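Local atomic coordinates of protein prgH (Salmonella enterica subsp. enterica serovar Typhimurium, PDB entry 4G2S), a protein that probably serves, as an FHA-domain protein, as a structural component of the basal body of the type III secretion system used in cell invasion. Residues P22-F30 / F63-A71. Sequence-based numbering, arbitrary orientation.
Sequences PLLTGRTLF and FEIQVDTDA
Gly26 to Phe30 and Phe63 to Val67 pair as antiparallel neighbours in the interior of a mixed five-stranded sheet, with strand 51-55 beyond the first and strand 74-80 beyond the second. Three hydrogen-bonded pairs, Gly26 with Val67, Thr28 with Ile65 and Phe30 with Phe63, bind the backbones reciprocally; Thr28 N to Ile65 O, at 2.8 Å, is representative. At the non-hydrogen-bonded pairs the strands close in, and Glu64 CA lies 3.1 Å from Thr28 O in a CA-H...O contact. Such a pair illustrates how the two faces of one ladder can serve different ends, here in the beta sandwich of an FHA domain. One face looks into the sandwich, where strands 7-11 and 100-106 of the second sheet cover Phe30, Phe63 and Ile65. The two phenylalanine rings are nearly parallel, 12° apart, yet so displaced, with centroids 4.9 Å from each other, that little of one covers the other. What lies over the Phe63 ring is Phe30 CB, 3.7 Å from its centroid in a CH-pi contact. With chi1 at 64° Phe63 leans its ring across toward the neighbouring strand, turning one face to that CB. Leu23, three residues ahead of Gly26, adds to this face, its CD1 touching Ile65 CG2 at 3.7 Å and also meeting Val67 CG2. The other face carries Arg27 and Glu64, whose salt bridge joins NH1 to OE1 at 3.1 Å. Carboxylate and guanidinium planes stand almost perpendicular, at 88°, and NH1 approaches from above the carboxylate plane; bends at chi2 and chi3 turn the arginine chain so that NH1 comes round to OE1. Glu64 has a stronger partner in Arg10 of a second subunit, while Gly18 of that subunit accepts a hydrogen bond from Arg27, placing this face at a subunit interface.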
loop_
_atom_site.group_PDB
_atom_site.type_symbol
_atom_site.label_atom_id
_atom_site.label_comp_id
_atom_site.label_asym_id
_atom_site.label_seq_id
_atom_site.Cartn_x
_atom_site.Cartn_y
_atom_site.Cartn_z
ATOM N N PRO A 22 21.133 -8.010 -4.771
ATOM C CA PRO A 22 22.072 -9.066 -4.382
ATOM C C PRO A 22 21.491 -10.399 -4.755
ATOM O O PRO A 22 20.306 -10.645 -4.583
ATOM C CB PRO A 22 22.156 -8.929 -2.851
ATOM C CG PRO A 22 20.856 -8.347 -2.430
ATOM C CD PRO A 22 20.422 -7.451 -3.610
ATOM N N LEU A 23 22.334 -11.303 -5.214
ATOM C CA LEU A 23 21.889 -12.642 -5.517
ATOM C C LEU A 23 22.286 -13.602 -4.414
ATOM O O LEU A 23 23.405 -13.591 -3.934
ATOM C CB LEU A 23 22.531 -13.131 -6.790
ATOM C CG LEU A 23 22.232 -12.497 -8.097
ATOM C CD1 LEU A 23 23.169 -13.100 -9.145
ATOM C CD2 LEU A 23 20.769 -12.726 -8.430
ATOM N N LEU A 24 21.366 -14.431 -4.013
ATOM C CA LEU A 24 21.740 -15.525 -3.092
ATOM C C LEU A 24 22.201 -16.750 -3.842
ATOM O O LEU A 24 21.908 -16.953 -5.024
ATOM C CB LEU A 24 20.584 -15.871 -2.164
ATOM C CG LEU A 24 20.682 -15.213 -0.790
ATOM C CD1 LEU A 24 21.904 -15.739 -0.012
ATOM C CD2 LEU A 24 20.709 -13.693 -0.875
ATOM N N THR A 25 22.990 -17.575 -3.162
ATOM C CA THR A 25 23.309 -18.873 -3.709
ATOM C C THR A 25 22.008 -19.561 -3.978
ATOM O O THR A 25 21.094 -19.527 -3.143
ATOM C CB THR A 25 24.098 -19.707 -2.698
ATOM O OG1 THR A 25 25.186 -18.911 -2.260
ATOM C CG2 THR A 25 24.634 -20.979 -3.344
ATOM N N GLY A 26 21.921 -20.210 -5.135
ATOM C CA GLY A 26 20.684 -20.859 -5.529
ATOM C C GLY A 26 19.953 -20.033 -6.581
ATOM O O GLY A 26 20.608 -19.424 -7.443
ATOM N N ARG A 27 18.621 -20.026 -6.511
ATOM C CA ARG A 27 17.733 -19.472 -7.536
ATOM C C ARG A 27 17.119 -18.172 -7.062
ATOM O O ARG A 27 16.514 -18.160 -6.014
ATOM C CB ARG A 27 16.592 -20.447 -7.844
ATOM C CG ARG A 27 15.329 -19.795 -8.461
ATOM C CD ARG A 27 13.959 -20.384 -8.016
ATOM N NE ARG A 27 13.163 -19.560 -7.065
ATOM C CZ ARG A 27 11.847 -19.254 -7.160
ATOM N NH1 ARG A 27 11.059 -19.654 -8.195
ATOM N NH2 ARG A 27 11.281 -18.528 -6.193
ATOM N N THR A 28 17.279 -17.106 -7.850
ATOM C CA THR A 28 16.570 -15.851 -7.627
ATOM C C THR A 28 15.658 -15.581 -8.820
ATOM O O THR A 28 16.114 -15.604 -9.942
ATOM C CB THR A 28 17.568 -14.687 -7.429
ATOM O OG1 THR A 28 18.485 -15.060 -6.382
ATOM C CG2 THR A 28 16.858 -13.454 -6.979
ATOM N N LEU A 29 14.388 -15.342 -8.517
ATOM C CA LEU A 29 13.338 -14.909 -9.481
ATOM C C LEU A 29 13.197 -13.397 -9.635
ATOM O O LEU A 29 13.113 -12.636 -8.643
ATOM C CB LEU A 29 12.010 -15.452 -9.075
ATOM C CG LEU A 29 10.758 -15.205 -10.006
ATOM C CD1 LEU A 29 11.000 -15.885 -11.319
ATOM C CD2 LEU A 29 9.462 -15.771 -9.307
ATOM N N PHE A 30 13.137 -12.999 -10.887
ATOM C CA PHE A 30 12.856 -11.667 -11.332
ATOM C C PHE A 30 11.554 -11.699 -12.126
ATOM O O PHE A 30 11.458 -12.276 -13.202
ATOM C CB PHE A 30 14.022 -11.104 -12.158
ATOM C CG PHE A 30 15.243 -10.883 -11.337
ATOM C CD1 PHE A 30 16.094 -11.947 -11.082
ATOM C CD2 PHE A 30 15.472 -9.689 -10.726
ATOM C CE1 PHE A 30 17.222 -11.776 -10.280
ATOM C CE2 PHE A 30 16.625 -9.490 -9.915
ATOM C CZ PHE A 30 17.481 -10.542 -9.708
ATOM N N PHE A 63 12.496 -14.147 -15.305
ATOM C CA PHE A 63 13.649 -15.001 -15.408
ATOM C C PHE A 63 14.192 -15.400 -14.039
ATOM O O PHE A 63 13.905 -14.713 -13.065
ATOM C CB PHE A 63 14.726 -14.344 -16.275
ATOM C CG PHE A 63 15.290 -13.074 -15.720
ATOM C CD1 PHE A 63 16.404 -13.053 -14.944
ATOM C CD2 PHE A 63 14.696 -11.856 -16.056
ATOM C CE1 PHE A 63 16.976 -11.864 -14.487
ATOM C CE2 PHE A 63 15.237 -10.669 -15.610
ATOM C CZ PHE A 63 16.355 -10.649 -14.775
ATOM N N GLU A 64 14.965 -16.497 -13.985
ATOM C CA GLU A 64 15.687 -16.888 -12.783
ATOM C C GLU A 64 17.146 -16.856 -13.054
ATOM O O GLU A 64 17.621 -17.319 -14.090
ATOM C CB GLU A 64 15.295 -18.279 -12.263
ATOM C CG GLU A 64 13.795 -18.551 -12.206
ATOM C CD GLU A 64 13.469 -19.832 -11.444
ATOM O OE1 GLU A 64 12.331 -20.016 -10.995
ATOM O OE2 GLU A 64 14.409 -20.628 -11.175
ATOM N N ILE A 65 17.872 -16.365 -12.076
ATOM C CA ILE A 65 19.320 -16.519 -12.014
ATOM C C ILE A 65 19.710 -17.584 -11.004
ATOM O O ILE A 65 19.243 -17.609 -9.832
ATOM C CB ILE A 65 20.023 -15.170 -11.759
ATOM C CG1 ILE A 65 19.658 -14.234 -12.913
ATOM C CG2 ILE A 65 21.536 -15.384 -11.630
ATOM C CD1 ILE A 65 20.545 -13.039 -13.054
ATOM N N GLN A 66 20.535 -18.524 -11.493
ATOM C CA GLN A 66 21.016 -19.629 -10.661
ATOM C C GLN A 66 22.524 -19.550 -10.463
ATOM O O GLN A 66 23.254 -19.566 -11.438
ATOM C CB GLN A 66 20.713 -20.974 -11.316
ATOM C CG GLN A 66 20.973 -22.129 -10.395
ATOM C CD GLN A 66 20.540 -23.476 -10.963
ATOM O OE1 GLN A 66 19.823 -23.559 -11.954
ATOM N NE2 GLN A 66 20.954 -24.540 -10.295
ATOM N N VAL A 67 22.957 -19.532 -9.212
ATOM C CA VAL A 67 24.369 -19.359 -8.825
ATOM C C VAL A 67 24.661 -20.660 -8.104
ATOM O O VAL A 67 24.092 -20.873 -6.999
ATOM C CB VAL A 67 24.553 -18.183 -7.854
ATOM C CG1 VAL A 67 25.974 -18.098 -7.312
ATOM C CG2 VAL A 67 24.114 -16.846 -8.468
ATOM N N ASP A 68 25.500 -21.533 -8.713
ATOM C CA ASP A 68 25.768 -22.859 -8.116
ATOM C C ASP A 68 26.460 -22.641 -6.780
ATOM O O ASP A 68 26.997 -21.574 -6.513
ATOM C CB ASP A 68 26.554 -23.852 -9.039
ATOM C CG ASP A 68 28.075 -23.538 -9.168
ATOM O OD1 ASP A 68 28.501 -22.384 -8.906
ATOM O OD2 ASP A 68 28.852 -24.473 -9.543
ATOM N N THR A 69 26.457 -23.672 -5.952
ATOM C CA THR A 69 26.881 -23.546 -4.559
ATOM C C THR A 69 28.324 -23.050 -4.533
ATOM O O THR A 69 28.704 -22.246 -3.691
ATOM C CB THR A 69 26.771 -24.890 -3.807
ATOM O OG1 THR A 69 27.846 -25.750 -4.198
ATOM C CG2 THR A 69 25.423 -25.586 -4.092
ATOM N N ASP A 70 29.098 -23.527 -5.502
ATOM C CA ASP A 70 30.490 -23.157 -5.675
ATOM C C ASP A 70 30.754 -21.730 -6.163
ATOM O O ASP A 70 31.881 -21.232 -6.033
ATOM C CB ASP A 70 31.147 -24.132 -6.660
ATOM C CG ASP A 70 32.472 -24.636 -6.154
ATOM O OD1 ASP A 70 32.828 -24.267 -5.019
ATOM O OD2 ASP A 70 33.150 -25.407 -6.855
ATOM N N ALA A 71 29.737 -21.096 -6.745
ATOM C CA ALA A 71 29.872 -19.782 -7.386
ATOM C C ALA A 71 30.813 -19.787 -8.601
ATOM O O ALA A 71 31.409 -18.752 -8.907
ATOM C CB ALA A 71 30.300 -18.714 -6.370
#